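Local coordinates for protein alpha-L-rhamnosidase (Aspergillus terreus, PDB 6GSZ) that probably hydrolyses terminal non-reducing alpha-L-rhamnose residues from alpha-L-rhamnosides, as an N-glycosylated, calcium-binding glycoside hydrolase, at residues K638-K642 with A643-S647; N648-M651 with A652-Q656; L661-F665 with D666-S670; P669-E672 with Q673-A677. All coordinates share one frame; numbering follows the deposited sequence.

Contact 1. Residues K638-K642 with A643-S647; sequences KEFQK and AWITS. With NAG (2-acetamido-2-deoxy-beta-D-glucopyranose), chain G.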
loop_
_atom_site.group_PDB
_atom_site.type_symbol
_atom_site.label_atom_id
_atom_site.label_comp_id
_atom_site.label_asym_id
_atom_site.label_seq_id
_atom_site.Cartn_x
_atom_site.Cartn_y
_atom_site.Cartn_z
ATOM N N LYS A 638 31.298 -17.943 -3.541
ATOM C CA LYS A 638 32.088 -19.195 -3.621
ATOM C C LYS A 638 31.389 -20.317 -2.834
ATOM O O LYS A 638 31.235 -21.442 -3.345
ATOM C CB LYS A 638 33.538 -18.995 -3.156
ATOM C CG LYS A 638 34.406 -20.252 -3.120
ATOM C CD LYS A 638 35.811 -20.029 -2.549
ATOM C CE LYS A 638 36.614 -21.312 -2.472
ATOM N NZ LYS A 638 38.059 -21.070 -2.705
ATOM N N GLU A 639 30.903 -19.994 -1.620
ATOM C CA GLU A 639 30.208 -21.017 -0.800
ATOM C C GLU A 639 28.879 -21.444 -1.458
ATOM O O GLU A 639 28.537 -22.629 -1.448
ATOM C CB GLU A 639 29.987 -20.526 0.627
ATOM C CG GLU A 639 31.237 -20.236 1.394
ATOM C CD GLU A 639 32.192 -21.416 1.529
ATOM O OE1 GLU A 639 31.720 -22.594 1.481
ATOM O OE2 GLU A 639 33.412 -21.166 1.729
ATOM N N PHE A 640 28.148 -20.503 -2.060
ATOM C CA PHE A 640 26.928 -20.804 -2.809
ATOM C C PHE A 640 27.207 -21.814 -3.918
ATOM O O PHE A 640 26.479 -22.812 -4.099
ATOM C CB PHE A 640 26.231 -19.548 -3.333
ATOM C CG PHE A 640 24.955 -19.851 -4.066
ATOM C CD1 PHE A 640 24.972 -20.183 -5.409
ATOM C CD2 PHE A 640 23.725 -19.817 -3.418
ATOM C CE1 PHE A 640 23.810 -20.497 -6.080
ATOM C CE2 PHE A 640 22.573 -20.149 -4.098
ATOM C CZ PHE A 640 22.611 -20.513 -5.405
ATOM N N GLN A 641 28.267 -21.535 -4.685
ATOM C CA GLN A 641 28.686 -22.403 -5.792
ATOM C C GLN A 641 29.031 -23.808 -5.278
ATOM O O GLN A 641 28.548 -24.814 -5.834
ATOM C CB GLN A 641 29.854 -21.757 -6.535
ATOM C CG GLN A 641 29.436 -20.494 -7.277
ATOM C CD GLN A 641 30.601 -19.641 -7.715
ATOM O OE1 GLN A 641 31.758 -19.954 -7.437
ATOM N NE2 GLN A 641 30.274 -18.523 -8.346
ATOM N N LYS A 642 29.837 -23.874 -4.215
ATOM C CA LYS A 642 30.216 -25.160 -3.646
ATOM C C LYS A 642 28.987 -25.970 -3.228
ATOM O O LYS A 642 28.964 -27.186 -3.393
ATOM C CB LYS A 642 31.150 -24.972 -2.451
ATOM C CG LYS A 642 32.555 -24.534 -2.828
ATOM C CD LYS A 642 33.359 -23.945 -1.691
ATOM C CE LYS A 642 33.723 -24.940 -0.619
ATOM N NZ LYS A 642 34.591 -24.284 0.397
ATOM N N ALA A 643 27.995 -25.286 -2.645
ATOM C CA ALA A 643 26.837 -25.975 -2.111
ATOM C C ALA A 643 25.838 -26.419 -3.197
ATOM O O ALA A 643 25.240 -27.505 -3.065
ATOM C CB ALA A 643 26.156 -25.093 -1.095
ATOM N N TRP A 644 25.625 -25.596 -4.240
ATOM C CA TRP A 644 24.439 -25.694 -5.081
ATOM C C TRP A 644 24.704 -25.803 -6.583
ATOM O O TRP A 644 23.765 -26.060 -7.333
ATOM C CB TRP A 644 23.501 -24.502 -4.819
ATOM C CG TRP A 644 23.089 -24.398 -3.381
ATOM C CD1 TRP A 644 23.365 -23.362 -2.544
ATOM C CD2 TRP A 644 22.368 -25.374 -2.588
ATOM N NE1 TRP A 644 22.833 -23.589 -1.309
ATOM C CE2 TRP A 644 22.255 -24.829 -1.291
ATOM C CE3 TRP A 644 21.841 -26.653 -2.827
ATOM C CZ2 TRP A 644 21.581 -25.478 -0.260
ATOM C CZ3 TRP A 644 21.175 -27.297 -1.803
ATOM C CH2 TRP A 644 21.092 -26.737 -0.530
ATOM N N ILE A 645 25.946 -25.602 -7.029
ATOM C CA ILE A 645 26.258 -25.609 -8.465
ATOM C C ILE A 645 27.348 -26.654 -8.707
ATOM O O ILE A 645 28.418 -26.605 -8.069
ATOM C CB ILE A 645 26.700 -24.231 -8.981
ATOM C CG1 ILE A 645 25.726 -23.126 -8.587
ATOM C CG2 ILE A 645 26.846 -24.304 -10.482
ATOM C CD1 ILE A 645 26.010 -21.774 -9.142
ATOM N N THR A 646 27.076 -27.604 -9.604
ATOM C CA THR A 646 28.096 -28.617 -9.928
ATOM C C THR A 646 29.250 -27.951 -10.680
ATOM O O THR A 646 29.097 -26.856 -11.202
ATOM C CB THR A 646 27.518 -29.749 -10.790
ATOM O OG1 THR A 646 27.172 -29.248 -12.083
ATOM C CG2 THR A 646 26.297 -30.363 -10.165
ATOM N N SER A 647 30.365 -28.676 -10.791
ATOM C CA SER A 647 31.555 -28.140 -11.435
ATOM C C SER A 647 31.248 -27.667 -12.863
ATOM O O SER A 647 31.778 -26.631 -13.276
ATOM C CB SER A 647 32.681 -29.135 -11.416
ATOM O OG SER A 647 32.331 -30.286 -12.160
HETATM C C1 NAG G . 27.320 -32.160 -15.681
HETATM C C2 NAG G . 27.181 -32.451 -14.140
HETATM C C3 NAG G . 25.902 -33.307 -13.850
HETATM C C4 NAG G . 24.691 -32.923 -14.690
HETATM C C5 NAG G . 25.084 -32.831 -16.161
HETATM C C6 NAG G . 23.962 -32.303 -17.038
HETATM C C7 NAG G . 29.402 -32.286 -12.971
HETATM C C8 NAG G . 30.533 -32.983 -12.253
HETATM N N2 NAG G . 28.407 -33.048 -13.534
HETATM O O3 NAG G . 25.374 -33.168 -12.533
HETATM O O4 NAG G . 23.587 -33.829 -14.448
HETATM O O5 NAG G . 26.103 -31.853 -16.288
HETATM O O6 NAG G . 24.394 -32.362 -18.404
HETATM O O7 NAG G . 29.415 -31.086 -12.995
HETATM O O HOH W 1 29.353 -28.062 -5.963
#
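Phe640 and Trp644, one helical turn apart, meet where CD1 of the indole of Trp644 lies over one face of the phenyl ring, off-centre toward its rim, 3.7 Å from Phe640 CE2. The two rings are oblique, their planes at 54°. Ile645 comes to the same phenyl ring at its edge, Ile645 CD1 standing 4.0 Å from Phe640 CE1. CG of Phe640 is anti to the backbone N (chi1 -178°) and beside the carbonyl carbon, on the side where Trp644 and Ile645 lie. Backbone bonds underlie this packing: Ala643 N gives to Glu639 O, Trp644 N to Phe640 O, and Ile645 N to Gln641 O at 3.0 Å. This is the C-terminal end of helix 623-644, within the six-hairpin glycosidase domain of the family, and Ile645 is the first residue to leave helical geometry. A water lies 2.7 Å from both Lys642 O and Ile645 O and links the last turn to the exit. Farther out, Asp603 accepts from Trp644 NE1 and Leu667 O from Gln641 NE2, which hold those side chains in place. Beyond the turn, in the conformer given here, Ser647 OG donates to O7 of the N-acetylglucosamine on Asn648.

Contact 2. Residues N648-M651 with A652-Q656; sequences NGTM and ANETQ. With NAG (2-acetamido-2-deoxy-beta-D-glucopyranose), chain G; NAG (2-acetamido-2-deoxy-beta-D-glucopyranose), chain E.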
loop_
_atom_site.group_PDB
_atom_site.type_symbol
_atom_site.label_atom_id
_atom_site.label_comp_id
_atom_site.label_asym_id
_atom_site.label_seq_id
_atom_site.Cartn_x
_atom_site.Cartn_y
_atom_site.Cartn_z
ATOM N N ASN A 648 30.391 -28.392 -13.583
ATOM C CA ASN A 648 30.060 -28.037 -14.963
ATOM C C ASN A 648 28.941 -26.995 -15.085
ATOM O O ASN A 648 28.512 -26.688 -16.201
ATOM C CB ASN A 648 29.738 -29.257 -15.831
ATOM C CG ASN A 648 28.447 -29.958 -15.499
ATOM O OD1 ASN A 648 27.573 -29.423 -14.826
ATOM N ND2 ASN A 648 28.313 -31.166 -16.015
ATOM N N GLY A 649 28.420 -26.473 -13.968
ATOM C CA GLY A 649 27.484 -25.358 -14.025
ATOM C C GLY A 649 26.010 -25.739 -13.895
ATOM O O GLY A 649 25.165 -24.914 -14.253
ATOM N N THR A 650 25.716 -26.986 -13.485
ATOM C CA THR A 650 24.352 -27.469 -13.294
ATOM C C THR A 650 23.859 -27.160 -11.872
ATOM O O THR A 650 24.569 -27.358 -10.908
ATOM C CB THR A 650 24.288 -28.985 -13.546
ATOM O OG1 THR A 650 24.849 -29.244 -14.835
ATOM C CG2 THR A 650 22.876 -29.516 -13.480
ATOM N N MET A 651 22.624 -26.659 -11.767
ATOM C CA MET A 651 22.055 -26.391 -10.457
ATOM C C MET A 651 21.624 -27.706 -9.788
ATOM O O MET A 651 21.188 -28.648 -10.474
ATOM C CB MET A 651 20.833 -25.490 -10.589
ATOM C CG MET A 651 21.171 -24.093 -11.093
ATOM S SD MET A 651 22.480 -23.230 -10.191
ATOM C CE MET A 651 21.796 -23.266 -8.547
ATOM N N ALA A 652 21.679 -27.734 -8.447
ATOM C CA ALA A 652 21.220 -28.894 -7.685
ATOM C C ALA A 652 19.763 -29.236 -8.058
ATOM O O ALA A 652 19.406 -30.416 -8.175
ATOM C CB ALA A 652 21.367 -28.635 -6.203
ATOM N N ASN A 653 18.945 -28.204 -8.264
ATOM C CA ASN A 653 17.575 -28.352 -8.795
ATOM C C ASN A 653 17.437 -27.510 -10.066
ATOM O O ASN A 653 17.463 -26.282 -10.017
ATOM C CB ASN A 653 16.514 -27.941 -7.764
ATOM C CG ASN A 653 16.763 -28.531 -6.401
ATOM O OD1 ASN A 653 16.842 -27.794 -5.442
ATOM N ND2 ASN A 653 16.902 -29.857 -6.325
ATOM N N GLU A 654 17.262 -28.188 -11.203
ATOM C CA GLU A 654 17.085 -27.525 -12.494
ATOM C C GLU A 654 15.594 -27.237 -12.727
ATOM O O GLU A 654 14.907 -27.895 -13.478
ATOM C CB GLU A 654 17.687 -28.389 -13.602
ATOM C CG GLU A 654 19.210 -28.413 -13.623
ATOM C CD GLU A 654 19.858 -27.316 -14.468
ATOM O OE1 GLU A 654 19.412 -27.142 -15.600
ATOM O OE2 GLU A 654 20.778 -26.598 -13.934
ATOM N N THR A 655 15.127 -26.223 -12.004
ATOM C CA THR A 655 13.759 -25.754 -11.973
ATOM C C THR A 655 13.743 -24.278 -12.356
ATOM O O THR A 655 14.793 -23.624 -12.431
ATOM C CB THR A 655 13.178 -25.905 -10.570
ATOM O OG1 THR A 655 13.960 -25.117 -9.653
ATOM C CG2 THR A 655 13.154 -27.353 -10.123
ATOM N N GLN A 656 12.561 -23.755 -12.652
ATOM C CA GLN A 656 12.456 -22.366 -13.014
ATOM C C GLN A 656 13.077 -21.493 -11.920
ATOM O O GLN A 656 13.851 -20.586 -12.226
ATOM C CB GLN A 656 11.023 -21.991 -13.349
ATOM C CG GLN A 656 10.538 -22.622 -14.640
ATOM C CD GLN A 656 9.162 -22.154 -15.040
ATOM O OE1 GLN A 656 8.734 -21.044 -14.697
ATOM N NE2 GLN A 656 8.455 -23.030 -15.755
HETATM C C1 NAG G . 27.320 -32.160 -15.681
HETATM C C2 NAG G . 27.181 -32.451 -14.140
HETATM C C3 NAG G . 25.902 -33.307 -13.850
HETATM C C4 NAG G . 24.691 -32.923 -14.690
HETATM C C5 NAG G . 25.084 -32.831 -16.161
HETATM C C6 NAG G . 23.962 -32.303 -17.038
HETATM C C7 NAG G . 29.402 -32.286 -12.971
HETATM C C8 NAG G . 30.533 -32.983 -12.253
HETATM N N2 NAG G . 28.407 -33.048 -13.534
HETATM O O3 NAG G . 25.374 -33.168 -12.533
HETATM O O4 NAG G . 23.587 -33.829 -14.448
HETATM O O5 NAG G . 26.103 -31.853 -16.288
HETATM O O6 NAG G . 24.394 -32.362 -18.404
HETATM O O7 NAG G . 29.415 -31.086 -12.995
HETATM C C1 NAG E . 17.183 -30.512 -5.065
HETATM C C2 NAG E . 16.461 -31.821 -4.920
HETATM C C3 NAG E . 16.881 -32.545 -3.635
HETATM C C4 NAG E . 18.392 -32.619 -3.434
HETATM C C5 NAG E . 18.971 -31.195 -3.565
HETATM C C6 NAG E . 20.484 -31.095 -3.350
HETATM C C7 NAG E . 14.420 -30.749 -3.944
HETATM C C8 NAG E . 12.951 -30.611 -4.070
HETATM N N2 NAG E . 15.033 -31.523 -4.903
HETATM O O3 NAG E . 16.299 -33.817 -3.677
HETATM O O4 NAG E . 18.621 -32.950 -2.065
HETATM O O5 NAG E . 18.594 -30.676 -4.835
HETATM O O6 NAG E . 21.140 -31.948 -4.292
HETATM O O7 NAG E . 14.957 -30.161 -2.987
#
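Glu654 folds back on Met651 and Thr650, and its carboxylate is the tight part of this turn. Met651 N donates to Glu654 OE2 at 2.8 Å in a fairly straight bond (161°), using the anti lone pair of that oxygen, the one away from OE1. A bend at chi2 (-89°) brings the carboxylate back toward the N-H of Met651, where Glu654 OE2 also lies 3.5 Å from Met651 CB. The side chains of Thr650 and Glu654 cross at about a right angle, with Thr650 CG2 3.6 Å from Glu654 OE2. Arg680 forms a salt bridge with the other oxygen, Glu654 OE1, so both ends of the carboxylate are engaged and its rotation is restricted. Glu654 is itself the centre of an inverse gamma turn.

Asn648, partly exposed, is the more open end. Both it and the buried Asn653 are N-glycosylated through ND2 to C1 of an N-acetylglucosamine, in Asn-X-Thr sequons; Asn653 OD1 accepts from Asn597 N. In the first sequon, Thr650 OG1 donates to Asn648 OD1 at 2.7 Å, while Asn648 N donates to the acetamido oxygen O7 of its own sugar at 2.9 Å, fixing the glycan stem against the loop. Gly649, between Asn648 and Thr650, has phi 100°, where a CB would be jammed against the preceding carbonyl O.

The segment forms most of the connection between helices 623-644 and 656-664. Met651 points its thioether into the interior against Leu659 and Pro662 of helix 656-664 and Leu600 of helix 598-619, while Glu654 rests on Ile684 of helix 671-687.

Contact 3. Residues L661-F665 with D666-S670; sequences LPLYF and DLFPS. With CA (calcium ion), chain Q; MAN (alpha-D-mannopyranose), chain C.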
loop_
_atom_site.group_PDB
_atom_site.type_symbol
_atom_site.label_atom_id
_atom_site.label_comp_id
_atom_site.label_asym_id
_atom_site.label_seq_id
_atom_site.Cartn_x
_atom_site.Cartn_y
_atom_site.Cartn_z
ATOM N N LEU A 661 17.047 -17.727 -9.907
ATOM C CA LEU A 661 17.713 -16.979 -8.819
ATOM C C LEU A 661 19.210 -16.781 -9.050
ATOM O O LEU A 661 19.670 -15.624 -8.966
ATOM C CB LEU A 661 17.402 -17.597 -7.456
ATOM C CG LEU A 661 15.937 -17.652 -7.065
ATOM C CD1 LEU A 661 15.773 -18.258 -5.683
ATOM C CD2 LEU A 661 15.298 -16.269 -7.122
ATOM N N PRO A 662 20.019 -17.842 -9.286
ATOM C CA PRO A 662 21.431 -17.578 -9.541
ATOM C C PRO A 662 21.696 -16.778 -10.833
ATOM O O PRO A 662 22.676 -16.075 -10.886
ATOM C CB PRO A 662 22.041 -18.984 -9.557
ATOM C CG PRO A 662 20.894 -19.864 -9.993
ATOM C CD PRO A 662 19.699 -19.286 -9.276
ATOM N N LEU A 663 20.799 -16.842 -11.818
ATOM C CA LEU A 663 20.928 -16.006 -12.991
ATOM C C LEU A 663 20.704 -14.536 -12.638
ATOM O O LEU A 663 21.501 -13.669 -12.997
ATOM C CB LEU A 663 19.959 -16.466 -14.079
ATOM C CG LEU A 663 20.360 -17.769 -14.781
ATOM C CD1 LEU A 663 19.213 -18.274 -15.651
ATOM C CD2 LEU A 663 21.618 -17.570 -15.606
ATOM N N TYR A 664 19.627 -14.221 -11.918
ATOM C CA TYR A 664 19.335 -12.815 -11.638
ATOM C C TYR A 664 20.351 -12.236 -10.642
ATOM O O TYR A 664 20.705 -11.036 -10.712
ATOM C CB TYR A 664 17.919 -12.661 -11.075
ATOM C CG TYR A 664 17.428 -11.250 -11.144
ATOM C CD1 TYR A 664 17.116 -10.680 -12.355
ATOM C CD2 TYR A 664 17.359 -10.464 -10.006
ATOM C CE1 TYR A 664 16.727 -9.356 -12.440
ATOM C CE2 TYR A 664 16.969 -9.138 -10.070
ATOM C CZ TYR A 664 16.630 -8.593 -11.298
ATOM O OH TYR A 664 16.269 -7.294 -11.430
ATOM N N PHE A 665 20.791 -13.073 -9.684
ATOM C CA PHE A 665 21.695 -12.644 -8.628
ATOM C C PHE A 665 23.182 -12.776 -9.018
ATOM O O PHE A 665 24.058 -12.446 -8.214
ATOM C CB PHE A 665 21.394 -13.391 -7.324
ATOM C CG PHE A 665 20.005 -13.192 -6.734
ATOM C CD1 PHE A 665 19.227 -12.076 -6.993
ATOM C CD2 PHE A 665 19.489 -14.172 -5.917
ATOM C CE1 PHE A 665 17.968 -11.930 -6.422
ATOM C CE2 PHE A 665 18.229 -14.049 -5.363
ATOM C CZ PHE A 665 17.477 -12.931 -5.625
ATOM N N ASP A 666 23.447 -13.255 -10.240
ATOM C CA ASP A 666 24.812 -13.311 -10.840
ATOM C C ASP A 666 25.740 -14.189 -9.980
ATOM O O ASP A 666 26.837 -13.788 -9.576
ATOM C CB ASP A 666 25.383 -11.905 -11.065
ATOM C CG ASP A 666 24.631 -11.068 -12.073
ATOM O OD1 ASP A 666 24.373 -11.575 -13.188
ATOM O OD2 ASP A 666 24.354 -9.894 -11.763
ATOM N N LEU A 667 25.309 -15.433 -9.728
ATOM C CA LEU A 667 26.010 -16.329 -8.807
ATOM C C LEU A 667 26.801 -17.445 -9.521
ATOM O O LEU A 667 27.431 -18.234 -8.845
ATOM C CB LEU A 667 24.996 -16.967 -7.839
ATOM C CG LEU A 667 24.216 -15.960 -6.990
ATOM C CD1 LEU A 667 23.275 -16.655 -6.022
ATOM C CD2 LEU A 667 25.161 -15.045 -6.231
ATOM N N PHE A 668 26.793 -17.481 -10.861
ATOM C CA PHE A 668 27.583 -18.487 -11.602
ATOM C C PHE A 668 29.031 -18.028 -11.618
ATOM O O PHE A 668 29.311 -16.834 -11.538
ATOM C CB PHE A 668 27.041 -18.700 -13.022
ATOM C CG PHE A 668 25.761 -19.486 -13.049
ATOM C CD1 PHE A 668 25.769 -20.869 -13.051
ATOM C CD2 PHE A 668 24.534 -18.834 -13.000
ATOM C CE1 PHE A 668 24.583 -21.588 -12.993
ATOM C CE2 PHE A 668 23.361 -19.566 -12.960
ATOM C CZ PHE A 668 23.383 -20.933 -12.997
ATOM N N PRO A 669 29.993 -18.961 -11.680
ATOM C CA PRO A 669 31.405 -18.578 -11.689
ATOM C C PRO A 669 31.930 -17.953 -12.985
ATOM O O PRO A 669 33.037 -17.455 -12.980
ATOM C CB PRO A 669 32.123 -19.898 -11.388
ATOM C CG PRO A 669 31.200 -20.972 -11.849
ATOM C CD PRO A 669 29.794 -20.420 -11.650
ATOM N N SER A 670 31.145 -17.984 -14.055
ATOM C CA SER A 670 31.574 -17.379 -15.300
ATOM C C SER A 670 30.358 -16.964 -16.116
ATOM O O SER A 670 29.258 -17.520 -15.960
ATOM C CB SER A 670 32.431 -18.325 -16.123
ATOM O OG SER A 670 31.656 -19.323 -16.740
HETATM CA CA CA Q . 28.586 -12.442 -8.833
HETATM C C1 MAN C . 29.861 -10.208 -12.618
HETATM C C2 MAN C . 29.922 -10.703 -11.157
HETATM C C3 MAN C . 30.633 -12.088 -11.206
HETATM C C4 MAN C . 30.035 -13.033 -12.277
HETATM C C5 MAN C . 29.973 -12.344 -13.646
HETATM C C6 MAN C . 29.400 -13.231 -14.763
HETATM O O2 MAN C . 28.629 -10.674 -10.413
HETATM O O3 MAN C . 30.652 -12.680 -9.881
HETATM O O4 MAN C . 30.818 -14.227 -12.483
HETATM O O5 MAN C . 29.206 -11.152 -13.492
HETATM O O6 MAN C . 28.179 -13.871 -14.365
HETATM O O HOH W 2 23.899 -14.131 -14.211
HETATM O O HOH W 3 26.709 -11.262 -8.152
HETATM O O HOH W 4 29.367 -15.015 -9.413
HETATM O O HOH W 5 29.583 -10.354 -7.998
HETATM O O HOH W 6 29.240 -12.883 -6.936
#
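Asp666, Pro662 and Phe668 dominate this helix end. Asp666 takes a positive phi (61°), and Leu667 N reaches back to Pro662 O at 2.9 Å, a bond lying in the carbonyl plane, with a weaker one from Asp666 N to Leu663 O: a Schellman motif closing helix 656-664. Asp666 O binds calcium at 2.3 Å, with mannose O2 and O3 and four waters as the other ligands, one of these waters also donating to Phe665 O and another to Phe668 O. The Asp666 carboxylate faces back instead: a further water donates to Asp666 OD1 and to Leu663 O, and Lys708 forms a salt bridge with the same carboxylate oxygen.

Pro662 supplies the apolar floor, its CB 3.7 Å from Phe668 CE2 and 4.0 Å from Leu667 CB. The Phe668 ring approaches both Pro662 and Leu663 obliquely, and Leu663 CD2 lies 3.7 Å from the same Phe668 CE2, so one ring corner is gripped by two side chains. Phe668 O, on the glycan side, accepts from mannose O4 at 3.2 Å.

Phe668 also packs on Ala674 and Ala677 of helix 671-687 and on Met651 of the preceding loop. Phe665 stacks on His608 and meets Tyr605 edge-to-face on helix 598-619, while Tyr664 packs against helix 699-708, placing the turn amid three helices.

Contact 4. Residues P669-E672 with Q673-A677; sequences PSAE and QAQSA. With MAN (alpha-D-mannopyranose), chain C.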
loop_
_atom_site.group_PDB
_atom_site.type_symbol
_atom_site.label_atom_id
_atom_site.label_comp_id
_atom_site.label_asym_id
_atom_site.label_seq_id
_atom_site.Cartn_x
_atom_site.Cartn_y
_atom_site.Cartn_z
ATOM N N PRO A 669 29.993 -18.961 -11.680
ATOM C CA PRO A 669 31.405 -18.578 -11.689
ATOM C C PRO A 669 31.930 -17.953 -12.985
ATOM O O PRO A 669 33.037 -17.455 -12.980
ATOM C CB PRO A 669 32.123 -19.898 -11.388
ATOM C CG PRO A 669 31.200 -20.972 -11.849
ATOM C CD PRO A 669 29.794 -20.420 -11.650
ATOM N N SER A 670 31.145 -17.984 -14.055
ATOM C CA SER A 670 31.574 -17.379 -15.300
ATOM C C SER A 670 30.358 -16.964 -16.116
ATOM O O SER A 670 29.258 -17.520 -15.960
ATOM C CB SER A 670 32.431 -18.325 -16.123
ATOM O OG SER A 670 31.656 -19.323 -16.740
ATOM N N ALA A 671 30.579 -15.969 -16.986
ATOM C CA ALA A 671 29.536 -15.466 -17.869
ATOM C C ALA A 671 29.052 -16.622 -18.757
ATOM O O ALA A 671 27.868 -16.693 -19.119
ATOM C CB ALA A 671 30.064 -14.323 -18.690
ATOM N N GLU A 672 29.986 -17.499 -19.155
ATOM C CA GLU A 672 29.661 -18.670 -19.997
ATOM C C GLU A 672 28.679 -19.731 -19.351
ATOM O O GLU A 672 27.735 -20.430 -19.912
ATOM C CB GLU A 672 30.974 -19.275 -20.508
ATOM C CG GLU A 672 31.713 -18.363 -21.495
ATOM C CD GLU A 672 32.422 -17.127 -20.931
ATOM O OE1 GLU A 672 32.832 -17.136 -19.732
ATOM O OE2 GLU A 672 32.589 -16.139 -21.710
ATOM N N GLN A 673 28.986 -19.961 -18.078
ATOM C CA GLN A 673 28.141 -20.901 -17.290
ATOM C C GLN A 673 26.768 -20.265 -17.073
ATOM O O GLN A 673 25.782 -21.000 -17.106
ATOM C CB GLN A 673 28.827 -21.290 -15.974
ATOM C CG GLN A 673 29.947 -22.305 -16.175
ATOM C CD GLN A 673 30.135 -23.198 -14.978
ATOM O OE1 GLN A 673 29.718 -22.872 -13.864
ATOM N NE2 GLN A 673 30.783 -24.335 -15.210
ATOM N N ALA A 674 26.729 -18.936 -16.864
ATOM C CA ALA A 674 25.450 -18.247 -16.720
ATOM C C ALA A 674 24.676 -18.306 -18.040
ATOM O O ALA A 674 23.500 -18.614 -18.065
ATOM C CB ALA A 674 25.657 -16.820 -16.280
ATOM N N GLN A 675 25.351 -18.043 -19.175
ATOM C CA GLN A 675 24.653 -18.059 -20.459
ATOM C C GLN A 675 24.102 -19.484 -20.738
ATOM O O GLN A 675 23.002 -19.648 -21.264
ATOM C CB GLN A 675 25.587 -17.602 -21.601
ATOM C CG GLN A 675 25.971 -16.125 -21.527
ATOM C CD GLN A 675 27.159 -15.675 -22.365
ATOM O OE1 GLN A 675 27.723 -16.416 -23.179
ATOM N NE2 GLN A 675 27.572 -14.429 -22.158
ATOM N N SER A 676 24.880 -20.527 -20.426
ATOM C CA SER A 676 24.434 -21.905 -20.609
ATOM C C SER A 676 23.193 -22.165 -19.750
ATOM O O SER A 676 22.242 -22.775 -20.220
ATOM C CB SER A 676 25.537 -22.910 -20.280
ATOM O OG SER A 676 26.572 -22.806 -21.234
ATOM N N ALA A 677 23.233 -21.696 -18.492
ATOM C CA ALA A 677 22.082 -21.867 -17.562
ATOM C C ALA A 677 20.829 -21.154 -18.104
ATOM O O ALA A 677 19.698 -21.688 -18.028
ATOM C CB ALA A 677 22.506 -21.394 -16.206
HETATM C C1 MAN C . 29.861 -10.208 -12.618
HETATM C C2 MAN C . 29.922 -10.703 -11.157
HETATM C C3 MAN C . 30.633 -12.088 -11.206
HETATM C C4 MAN C . 30.035 -13.033 -12.277
HETATM C C5 MAN C . 29.973 -12.344 -13.646
HETATM C C6 MAN C . 29.400 -13.231 -14.763
HETATM O O2 MAN C . 28.629 -10.674 -10.413
HETATM O O3 MAN C . 30.652 -12.680 -9.881
HETATM O O4 MAN C . 30.818 -14.227 -12.483
HETATM O O5 MAN C . 29.206 -11.152 -13.492
HETATM O O6 MAN C . 28.179 -13.871 -14.365
#
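Ser670 and Gln673 make the capping bond of this helix start: Gln673 N donates to Ser670 OG at 3.1 Å, nearly straight at 158°. The hydroxyl reaches that N-H because OG sits between the backbone N and the carbonyl carbon of its own residue (chi1 75°), which turns it toward the first turn. Gln673 CG lies beside the same hydroxyl, 3.5 Å from Ser670 OG.

Backbone bonds of the helical i to i+4 kind follow in order. Ala674 N donates to Ser670 O at 3.0 Å, Gln675 N to Ala671 O at 2.9 Å, and Ser676 N to Glu672 O at 2.9 Å. In the last of these the donor stands well above the carbonyl plane, 36° out of it. The aliphatic part of Gln675 lies alongside the helix, its CG 3.1 Å from Ala671 O.

A close approach of Gln673 OE1 to Pro669 CG, 3.1 Å, joins amide and ring, the two side chains crossing at about a right angle. At the other end of this amide, Gln673 NE2 donates to Ser647 O, so the extended side chain reaches from the helix start to the loop that follows helix 623-644. Ala677 packs on Leu659 of helix 656-664.

Ala671 N is near C6 of the mannose at 3.7 Å, so the glycan passes beside the first turn. A serine at the N-cap, its hydroxyl accepting from the N-H three residues on, is the classic N-terminal cap of an alpha-helix, here opening helix 671-687.

In the fold
Followed from the N terminus, the four contacts come in series along one stretch of the six-hairpin domain, none enclosing another. Contact 1 ends helix 623-644; contact 2 shapes the glycosylated loop that leads to helix 656-664; contact 3 closes that helix, and contact 4, sharing Pro669 and Ser670 with it, starts helix 671-687. Each closes only a short local turn, yet the turns touch in space. A probable backbone hydrogen bond from Ala652 N to Trp644 O links contacts 1 and 2, Gln641 ties contact 1 to 3, and Gln673 ties contact 4 to 1. Met651 and Phe668 join 2 and 3, so three successive helices and their connections pack together beside the glycans.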